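Long-range contacts in putative cytoplasmic protein (Salmonella enterica subsp. enterica serovar Typhimurium, PDB 4J32), which probably acts as a type VI secretion amidase effector, a papain-like NlpC/P60 peptidase that hydrolyses peptidoglycan and is inhibited by the immunity protein Tai4: residues A[15-19]-A[65-70]; A[25-31]-A[60-64]; A[100-106]-A[170-174]. All coordinates share one frame. Residue numbers count along the deposited sequence, not the author numbering.

Interaction 1 of 3, residues A[15-19]-A[65-70]; sequences NRPSF and LNATGF
Apolar contact and one water, with no direct hydrogen bond, join Asn15-Phe19 to Leu65-Phe70. The 247 Å² buried between them centre on Phe70 and Pro17. Pro17 (phi/psi -55/144) and Ser18 (-67/146) are extended, and Ser18 N-caps helix 19-28. Across from them, helix 57-67 ends: Thr68 (-104/7) leaves helical geometry, Gly69 (91/17) takes positive phi, and Phe70 N returns to Leu65 O at 3.0 Å. The backbones come nearest where Pro17 CA lies 5.7 Å from Thr68 CA. The turn directs the CA-to-CB bond of Phe70 toward the extended chain, and its m rotamer (chi1 -62°, chi2 -94°) offers a ring face to Pro17. Pro17 CD lies 4.0 Å from the ring centroid, 19° off the normal, in a CH-pi contact, while Pro17 N is 3.4 Å from Phe70 CE2. At the ring edge, Asn15 OD1 approaches Phe70 CZ at 3.4 Å. The C-gamma-exo proline ring also meets Thr68, with Pro17 CB 3.4 Å from Thr68 OG1, a hydroxyl hydrogen-bonded to Val64 O of helix 57-67; Pro17 CG reaches Leu65 CD2 at 4.3 Å. One water joins the backbones, accepting from Ser18 N (3.1 Å) and donating to Thr68 O (3.0 Å). Asn15 and Phe70, with Pro71, Thr103 and Met104, line a pocket holding 2-ethoxyethanol, probably from the crystallisation liquor. Taken together, this is a proline-aromatic CH-pi contact joining the N-terminal segment to the turn through Gly69 that follows helix 57-67, beside that pocket.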
loop_
_atom_site.group_PDB
_atom_site.type_symbol
_atom_site.label_atom_id
_atom_site.label_comp_id
_atom_site.label_asym_id
_atom_site.label_seq_id
_atom_site.Cartn_x
_atom_site.Cartn_y
_atom_site.Cartn_z
ATOM N N ASN A 15 -45.214 2.221 15.532
ATOM C CA ASN A 15 -45.486 1.379 14.327
ATOM C C ASN A 15 -44.330 1.435 13.337
ATOM O O ASN A 15 -43.160 1.410 13.742
ATOM C CB ASN A 15 -46.837 1.734 13.677
ATOM C CG ASN A 15 -47.178 3.226 13.776
ATOM O OD1 ASN A 15 -46.294 4.075 13.931
ATOM N ND2 ASN A 15 -48.467 3.543 13.702
ATOM N N ARG A 16 -44.636 1.479 12.040
ATOM C CA ARG A 16 -43.604 1.342 11.012
ATOM C C ARG A 16 -43.857 2.313 9.856
ATOM O O ARG A 16 -45.010 2.643 9.603
ATOM C CB ARG A 16 -43.608 -0.094 10.459
ATOM C CG ARG A 16 -43.276 -1.145 11.490
ATOM C CD ARG A 16 -43.068 -2.489 10.853
ATOM N NE ARG A 16 -42.785 -3.523 11.859
ATOM C CZ ARG A 16 -42.961 -4.821 11.654
ATOM N NH1 ARG A 16 -43.434 -5.252 10.484
ATOM N NH2 ARG A 16 -42.711 -5.691 12.638
ATOM N N PRO A 17 -42.785 2.727 9.134
ATOM C CA PRO A 17 -42.930 3.575 7.923
ATOM C C PRO A 17 -43.875 2.910 6.927
ATOM O O PRO A 17 -43.843 1.679 6.785
ATOM C CB PRO A 17 -41.519 3.576 7.306
ATOM C CG PRO A 17 -40.588 3.068 8.349
ATOM C CD PRO A 17 -41.379 2.390 9.426
ATOM N N SER A 18 -44.688 3.690 6.220
ATOM C CA SER A 18 -45.497 3.098 5.146
ATOM C C SER A 18 -44.576 2.632 4.039
ATOM O O SER A 18 -43.529 3.230 3.799
ATOM C CB SER A 18 -46.545 4.067 4.595
ATOM O OG SER A 18 -45.985 4.993 3.702
ATOM N N PHE A 19 -44.944 1.537 3.390
ATOM C CA PHE A 19 -44.094 1.019 2.323
ATOM C C PHE A 19 -43.892 2.108 1.256
ATOM O O PHE A 19 -42.770 2.370 0.818
ATOM C CB PHE A 19 -44.701 -0.221 1.649
ATOM C CG PHE A 19 -43.949 -0.619 0.406
ATOM C CD1 PHE A 19 -42.764 -1.336 0.504
ATOM C CD2 PHE A 19 -44.377 -0.154 -0.853
ATOM C CE1 PHE A 19 -42.018 -1.636 -0.659
ATOM C CE2 PHE A 19 -43.660 -0.456 -1.995
ATOM C CZ PHE A 19 -42.477 -1.199 -1.897
ATOM N N LEU A 65 -35.627 6.060 7.191
ATOM C CA LEU A 65 -36.225 6.198 8.527
ATOM C C LEU A 65 -36.446 7.677 8.885
ATOM O O LEU A 65 -37.525 8.074 9.366
ATOM C CB LEU A 65 -35.338 5.513 9.571
ATOM C CG LEU A 65 -35.198 3.988 9.358
ATOM C CD1 LEU A 65 -34.027 3.466 10.174
ATOM C CD2 LEU A 65 -36.496 3.270 9.736
ATOM N N ASN A 66 -35.437 8.494 8.631
ATOM C CA ASN A 66 -35.544 9.928 8.919
ATOM C C ASN A 66 -36.636 10.580 8.111
ATOM O O ASN A 66 -37.351 11.436 8.625
ATOM C CB ASN A 66 -34.208 10.647 8.709
ATOM C CG ASN A 66 -33.195 10.282 9.770
ATOM O OD1 ASN A 66 -33.557 10.041 10.917
ATOM N ND2 ASN A 66 -31.925 10.217 9.391
ATOM N N ALA A 67 -36.812 10.133 6.871
ATOM C CA ALA A 67 -37.761 10.778 5.947
ATOM C C ALA A 67 -39.223 10.403 6.115
ATOM O O ALA A 67 -40.116 11.155 5.684
ATOM C CB ALA A 67 -37.318 10.567 4.502
ATOM N N THR A 68 -39.479 9.261 6.754
ATOM C CA THR A 68 -40.814 8.703 6.837
ATOM C C THR A 68 -41.429 8.923 8.218
ATOM O O THR A 68 -42.473 8.388 8.499
ATOM C CB THR A 68 -40.814 7.206 6.501
ATOM O OG1 THR A 68 -39.880 6.516 7.357
ATOM C CG2 THR A 68 -40.447 6.988 5.034
ATOM N N GLY A 69 -40.755 9.696 9.071
ATOM C CA GLY A 69 -41.296 10.013 10.396
ATOM C C GLY A 69 -40.899 9.044 11.502
ATOM O O GLY A 69 -41.532 9.034 12.577
ATOM N N PHE A 70 -39.855 8.245 11.239
ATOM C CA PHE A 70 -39.279 7.309 12.233
ATOM C C PHE A 70 -37.781 7.566 12.416
ATOM O O PHE A 70 -36.967 6.658 12.217
ATOM C CB PHE A 70 -39.589 5.846 11.853
ATOM C CG PHE A 70 -41.049 5.561 11.829
ATOM C CD1 PHE A 70 -41.681 5.047 12.953
ATOM C CD2 PHE A 70 -41.823 5.893 10.711
ATOM C CE1 PHE A 70 -43.059 4.826 12.953
ATOM C CE2 PHE A 70 -43.207 5.684 10.710
ATOM C CZ PHE A 70 -43.822 5.163 11.822
HETATM O O HOH W 1 -44.560 6.632 7.160
#

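Interaction 2 of 3, residues A[25-31]-A[60-64]; sequences AFRKVNH and RMSYV
Residues 25-28 finish helix 19-28, Val29 (-118/14) leaves it, and Asn30 (-82/58) centres an inverse gamma turn closed by a weak bond from His31 N to Val29 O, 2.9 Å. Residues 60-64 are helical and run in the opposite sense, with CA atoms of Ala25 and Val64 5.4 Å apart and those of Val29 and Arg60 6.0 Å apart. Arg60, nearly extended (m, t, t), reaches the departing chain: its NE donates to Val29 O at 2.9 Å and its NH2 to His31 O at 2.7 Å. Tyr63 (chi1 t) turns a ring face to Val29, whose CG1 sits 3.6 Å from the centroid in a CH-pi contact. Phe26, also t, puts CZ 3.6 Å from Arg60 CD and CB 3.8 Å from Val64 CG2, and its side chain also touches Thr141 and Leu142 of strand 138-143. The whole is a close antiparallel helix pair in which Arg60 of helix 57-67 binds carbonyls just after helix 19-28; helix 57-67 probably corresponds to the central helix of papain-like peptidases.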
loop_
_atom_site.group_PDB
_atom_site.type_symbol
_atom_site.label_atom_id
_atom_site.label_comp_id
_atom_site.label_asym_id
_atom_site.label_seq_id
_atom_site.Cartn_x
_atom_site.Cartn_y
_atom_site.Cartn_z
ATOM N N ALA A 25 -38.699 7.497 -0.555
ATOM C CA ALA A 25 -37.542 8.149 0.085
ATOM C C ALA A 25 -36.227 7.456 -0.348
ATOM O O ALA A 25 -35.236 8.108 -0.662
ATOM C CB ALA A 25 -37.685 8.100 1.610
ATOM N N PHE A 26 -36.254 6.130 -0.397
ATOM C CA PHE A 26 -35.059 5.365 -0.819
ATOM C C PHE A 26 -34.557 5.815 -2.192
ATOM O O PHE A 26 -33.345 5.988 -2.392
ATOM C CB PHE A 26 -35.332 3.859 -0.815
ATOM C CG PHE A 26 -34.054 3.018 -0.931
ATOM C CD1 PHE A 26 -33.454 2.482 0.204
ATOM C CD2 PHE A 26 -33.441 2.841 -2.180
ATOM C CE1 PHE A 26 -32.267 1.719 0.105
ATOM C CE2 PHE A 26 -32.240 2.086 -2.295
ATOM C CZ PHE A 26 -31.665 1.548 -1.151
ATOM N N ARG A 27 -35.475 5.999 -3.140
ATOM C CA ARG A 27 -35.119 6.447 -4.471
ATOM C C ARG A 27 -34.308 7.744 -4.472
ATOM O O ARG A 27 -33.388 7.893 -5.283
ATOM C CB ARG A 27 -36.379 6.597 -5.336
ATOM C CG ARG A 27 -36.100 6.933 -6.793
ATOM C CD ARG A 27 -37.387 7.099 -7.584
ATOM N NE ARG A 27 -38.126 5.852 -7.706
ATOM C CZ ARG A 27 -39.334 5.638 -7.187
ATOM N NH1 ARG A 27 -39.963 6.607 -6.518
ATOM N NH2 ARG A 27 -39.929 4.477 -7.388
ATOM N N LYS A 28 -34.619 8.665 -3.554
ATOM C CA LYS A 28 -33.926 9.965 -3.508
ATOM C C LYS A 28 -32.429 9.797 -3.261
ATOM O O LYS A 28 -31.636 10.667 -3.619
ATOM C CB LYS A 28 -34.499 10.886 -2.426
ATOM C CG LYS A 28 -36.038 11.081 -2.446
ATOM C CD LYS A 28 -36.642 11.354 -3.816
ATOM C CE LYS A 28 -36.355 12.748 -4.333
ATOM N NZ LYS A 28 -37.153 13.002 -5.595
ATOM N N VAL A 29 -32.068 8.688 -2.627
ATOM C CA VAL A 29 -30.659 8.412 -2.310
ATOM C C VAL A 29 -30.107 7.157 -2.987
ATOM O O VAL A 29 -29.045 6.667 -2.596
ATOM C CB VAL A 29 -30.412 8.381 -0.759
ATOM C CG1 VAL A 29 -30.608 9.776 -0.159
ATOM C CG2 VAL A 29 -31.326 7.339 -0.055
ATOM N N ASN A 30 -30.825 6.636 -3.987
ATOM C CA ASN A 30 -30.380 5.463 -4.730
ATOM C C ASN A 30 -29.377 5.861 -5.817
ATOM O O ASN A 30 -29.575 5.647 -7.024
ATOM C CB ASN A 30 -31.578 4.651 -5.273
ATOM C CG ASN A 30 -31.158 3.293 -5.799
ATOM O OD1 ASN A 30 -30.254 2.656 -5.248
ATOM N ND2 ASN A 30 -31.777 2.864 -6.899
ATOM N N HIS A 31 -28.295 6.488 -5.368
ATOM C CA HIS A 31 -27.256 6.995 -6.258
ATOM C C HIS A 31 -25.895 6.607 -5.710
ATOM O O HIS A 31 -25.820 5.936 -4.676
ATOM C CB HIS A 31 -27.358 8.520 -6.373
ATOM C CG HIS A 31 -28.697 8.972 -6.848
ATOM N ND1 HIS A 31 -29.084 8.857 -8.166
ATOM C CD2 HIS A 31 -29.767 9.461 -6.177
ATOM C CE1 HIS A 31 -30.323 9.305 -8.296
ATOM N NE2 HIS A 31 -30.761 9.671 -7.104
ATOM N N ARG A 60 -28.410 5.048 3.308
ATOM C CA ARG A 60 -29.701 5.110 2.608
ATOM C C ARG A 60 -30.859 4.666 3.513
ATOM O O ARG A 60 -31.918 5.292 3.516
ATOM C CB ARG A 60 -29.704 4.290 1.322
ATOM C CG ARG A 60 -28.645 4.673 0.264
ATOM C CD ARG A 60 -28.864 3.831 -0.999
ATOM N NE ARG A 60 -27.849 4.109 -2.012
ATOM C CZ ARG A 60 -26.879 3.267 -2.348
ATOM N NH1 ARG A 60 -26.777 2.059 -1.771
ATOM N NH2 ARG A 60 -25.993 3.629 -3.261
ATOM N N MET A 61 -30.658 3.596 4.273
ATOM C CA MET A 61 -31.675 3.124 5.217
ATOM C C MET A 61 -31.960 4.175 6.301
ATOM O O MET A 61 -33.110 4.389 6.694
ATOM C CB MET A 61 -31.260 1.777 5.811
ATOM C CG MET A 61 -31.476 0.593 4.851
ATOM S SD MET A 61 -33.168 0.467 4.226
ATOM C CE MET A 61 -34.088 0.255 5.763
ATOM N N SER A 62 -30.908 4.851 6.766
ATOM C CA SER A 62 -31.098 5.950 7.717
ATOM C C SER A 62 -31.957 7.075 7.116
ATOM O O SER A 62 -32.857 7.615 7.770
ATOM C CB SER A 62 -29.743 6.508 8.173
ATOM O OG SER A 62 -29.019 5.521 8.895
ATOM N N TYR A 63 -31.659 7.432 5.873
ATOM C CA TYR A 63 -32.453 8.435 5.168
ATOM C C TYR A 63 -33.941 8.028 5.133
ATOM O O TYR A 63 -34.812 8.840 5.443
ATOM C CB TYR A 63 -31.893 8.645 3.756
ATOM C CG TYR A 63 -32.607 9.717 2.950
ATOM C CD1 TYR A 63 -32.151 11.038 2.963
ATOM C CD2 TYR A 63 -33.711 9.398 2.146
ATOM C CE1 TYR A 63 -32.789 12.020 2.206
ATOM C CE2 TYR A 63 -34.367 10.379 1.383
ATOM C CZ TYR A 63 -33.902 11.681 1.424
ATOM O OH TYR A 63 -34.507 12.674 0.674
ATOM N N VAL A 64 -34.221 6.776 4.772
ATOM C CA VAL A 64 -35.599 6.249 4.767
ATOM C C VAL A 64 -36.289 6.468 6.118
ATOM O O VAL A 64 -37.410 6.991 6.192
ATOM C CB VAL A 64 -35.608 4.733 4.392
ATOM C CG1 VAL A 64 -36.988 4.068 4.706
ATOM C CG2 VAL A 64 -35.193 4.538 2.922
#

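Interaction 3 of 3, residues A[100-106]-A[170-174]; sequences LTHTMGK and LWILP
Tryptophan shows how one side chain can join a strand to a helix end. Trp171, on strand 164-172, adopts chi1 -76° (m) and chi2 -83°, turning one indole face to Leu100 and Met104 near the end of helix 93-103. Over that face come Met104 CB, 3.5 Å from the five-membered ring centroid and 13° off its normal (CH-pi), and Leu100 CB, 4.0 Å from Trp171 CZ3. The m,m,m rotamer folds Met104 back, so that CE lies 3.4 Å from Trp171 CB and 4.0 Å from Leu173 CD2; its SD, 5.2 Å from the same centroid, makes an oblique Met-aromatic contact. At the ring edge, Trp171 NE1 donates to Gly105 O (2.9 Å, 159°). Gly105, at phi/psi 83/-164, takes the chain out of the helix; the nearest backbones are Met104 and Trp171, with CA atoms 7.2 Å apart. Leu100 and Met104 also rest on Ile125 of the neighbouring strand 124-131. This is helix-on-sheet packing in an alpha+beta, papain-like fold.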
loop_
_atom_site.group_PDB
_atom_site.type_symbol
_atom_site.label_atom_id
_atom_site.label_comp_id
_atom_site.label_asym_id
_atom_site.label_seq_id
_atom_site.Cartn_x
_atom_site.Cartn_y
_atom_site.Cartn_z
ATOM N N LEU A 100 -32.472 -1.933 13.619
ATOM C CA LEU A 100 -33.786 -2.430 13.189
ATOM C C LEU A 100 -34.310 -3.558 14.096
ATOM O O LEU A 100 -35.479 -3.559 14.443
ATOM C CB LEU A 100 -33.750 -2.859 11.715
ATOM C CG LEU A 100 -33.445 -1.700 10.744
ATOM C CD1 LEU A 100 -32.926 -2.268 9.448
ATOM C CD2 LEU A 100 -34.644 -0.807 10.520
ATOM N N THR A 101 -33.426 -4.460 14.513
ATOM C CA THR A 101 -33.785 -5.566 15.414
ATOM C C THR A 101 -34.392 -5.000 16.696
ATOM O O THR A 101 -35.339 -5.572 17.245
ATOM C CB THR A 101 -32.547 -6.441 15.737
ATOM O OG1 THR A 101 -32.010 -6.978 14.514
ATOM C CG2 THR A 101 -32.912 -7.580 16.666
ATOM N N HIS A 102 -33.878 -3.854 17.147
ATOM C CA HIS A 102 -34.296 -3.304 18.433
ATOM C C HIS A 102 -35.427 -2.286 18.358
ATOM O O HIS A 102 -35.970 -1.905 19.390
ATOM C CB HIS A 102 -33.095 -2.755 19.203
ATOM C CG HIS A 102 -32.222 -3.829 19.765
ATOM N ND1 HIS A 102 -31.153 -4.356 19.075
ATOM C CD2 HIS A 102 -32.293 -4.514 20.930
ATOM C CE1 HIS A 102 -30.583 -5.301 19.803
ATOM N NE2 HIS A 102 -31.259 -5.420 20.930
ATOM N N THR A 103 -35.797 -1.871 17.151
ATOM C CA THR A 103 -36.834 -0.854 16.974
ATOM C C THR A 103 -38.049 -1.330 16.171
ATOM O O THR A 103 -39.139 -0.758 16.308
ATOM C CB THR A 103 -36.271 0.448 16.298
ATOM O OG1 THR A 103 -35.847 0.142 14.967
ATOM C CG2 THR A 103 -35.080 1.005 17.079
ATOM N N MET A 104 -37.873 -2.347 15.325
ATOM C CA MET A 104 -38.928 -2.741 14.363
ATOM C C MET A 104 -39.947 -3.770 14.862
ATOM O O MET A 104 -40.932 -4.066 14.167
ATOM C CB MET A 104 -38.303 -3.269 13.071
ATOM C CG MET A 104 -37.670 -2.203 12.184
ATOM S SD MET A 104 -38.894 -1.155 11.429
ATOM C CE MET A 104 -39.665 -2.274 10.270
ATOM N N GLY A 105 -39.714 -4.332 16.039
ATOM C CA GLY A 105 -40.617 -5.339 16.558
ATOM C C GLY A 105 -40.260 -6.689 15.969
ATOM O O GLY A 105 -39.162 -6.873 15.406
ATOM N N LYS A 106 -41.188 -7.634 16.097
ATOM C CA LYS A 106 -40.950 -9.001 15.634
ATOM C C LYS A 106 -40.862 -9.004 14.116
ATOM O O LYS A 106 -41.739 -8.425 13.449
ATOM C CB LYS A 106 -42.089 -9.933 16.068
ATOM C CG LYS A 106 -42.384 -9.926 17.562
ATOM C CD LYS A 106 -41.319 -10.686 18.358
ATOM C CE LYS A 106 -41.191 -10.130 19.786
ATOM N NZ LYS A 106 -40.643 -8.716 19.757
ATOM N N LEU A 170 -37.366 -10.317 6.976
ATOM C CA LEU A 170 -38.213 -9.262 6.448
ATOM C C LEU A 170 -39.116 -8.680 7.546
ATOM O O LEU A 170 -39.770 -9.421 8.300
ATOM C CB LEU A 170 -39.053 -9.797 5.272
ATOM C CG LEU A 170 -39.960 -8.768 4.550
ATOM C CD1 LEU A 170 -39.176 -7.858 3.609
ATOM C CD2 LEU A 170 -41.083 -9.485 3.795
ATOM N N TRP A 171 -39.114 -7.344 7.649
ATOM C CA TRP A 171 -40.149 -6.631 8.416
ATOM C C TRP A 171 -41.096 -6.010 7.401
ATOM O O TRP A 171 -40.686 -5.163 6.616
ATOM C CB TRP A 171 -39.533 -5.499 9.252
ATOM C CG TRP A 171 -38.809 -5.970 10.494
ATOM C CD1 TRP A 171 -39.365 -6.263 11.695
ATOM C CD2 TRP A 171 -37.403 -6.187 10.636
ATOM N NE1 TRP A 171 -38.391 -6.671 12.588
ATOM C CE2 TRP A 171 -37.175 -6.607 11.967
ATOM C CE3 TRP A 171 -36.319 -6.058 9.775
ATOM C CZ2 TRP A 171 -35.895 -6.916 12.454
ATOM C CZ3 TRP A 171 -35.035 -6.362 10.261
ATOM C CH2 TRP A 171 -34.842 -6.782 11.592
ATOM N N ILE A 172 -42.350 -6.445 7.414
ATOM C CA ILE A 172 -43.338 -5.924 6.460
ATOM C C ILE A 172 -43.631 -4.451 6.739
ATOM O O ILE A 172 -43.825 -4.045 7.909
ATOM C CB ILE A 172 -44.646 -6.774 6.503
ATOM C CG1 ILE A 172 -44.373 -8.182 5.936
ATOM C CG2 ILE A 172 -45.792 -6.077 5.785
ATOM C CD1 ILE A 172 -45.561 -9.139 6.059
ATOM N N LEU A 173 -43.659 -3.652 5.677
ATOM C CA LEU A 173 -44.118 -2.263 5.765
ATOM C C LEU A 173 -45.514 -2.136 5.165
ATOM O O LEU A 173 -45.766 -2.673 4.087
ATOM C CB LEU A 173 -43.118 -1.300 5.079
ATOM C CG LEU A 173 -41.681 -1.209 5.649
ATOM C CD1 LEU A 173 -40.881 -0.142 4.862
ATOM C CD2 LEU A 173 -41.682 -0.862 7.139
ATOM N N PRO A 174 -46.435 -1.447 5.879
ATOM C CA PRO A 174 -47.848 -1.472 5.522
ATOM C C PRO A 174 -48.212 -0.620 4.301
ATOM O O PRO A 174 -47.502 0.323 3.930
ATOM C CB PRO A 174 -48.525 -0.902 6.777
ATOM C CG PRO A 174 -47.521 0.067 7.305
ATOM C CD PRO A 174 -46.192 -0.631 7.089
ATOM O OXT PRO A 174 -49.272 -0.867 3.697
#

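The three contacts illustrate how burial and chemistry vary within one small fold. Interaction 2 is buried near the chain centre and pairs helices; interactions 1 and 3 are partly buried and bring a chain terminus to a helix end. All three contain a CH-pi contact. Interactions 2 and 3 add side-chain hydrogen bonds to backbone carbonyls, from arginine and tryptophan respectively, whereas a water bridges the segments of interaction 1. Interactions 1 and 2 share helix 57-67 and touch where Ala67 CB meets Ala25 CB at 3.8 Å. Arg16 links interactions 1 and 3: its NH2 lies 2.9 Å from Met104 O and its NH1 2.9 Å from Ile172 O, while both contacts border one ligand pocket.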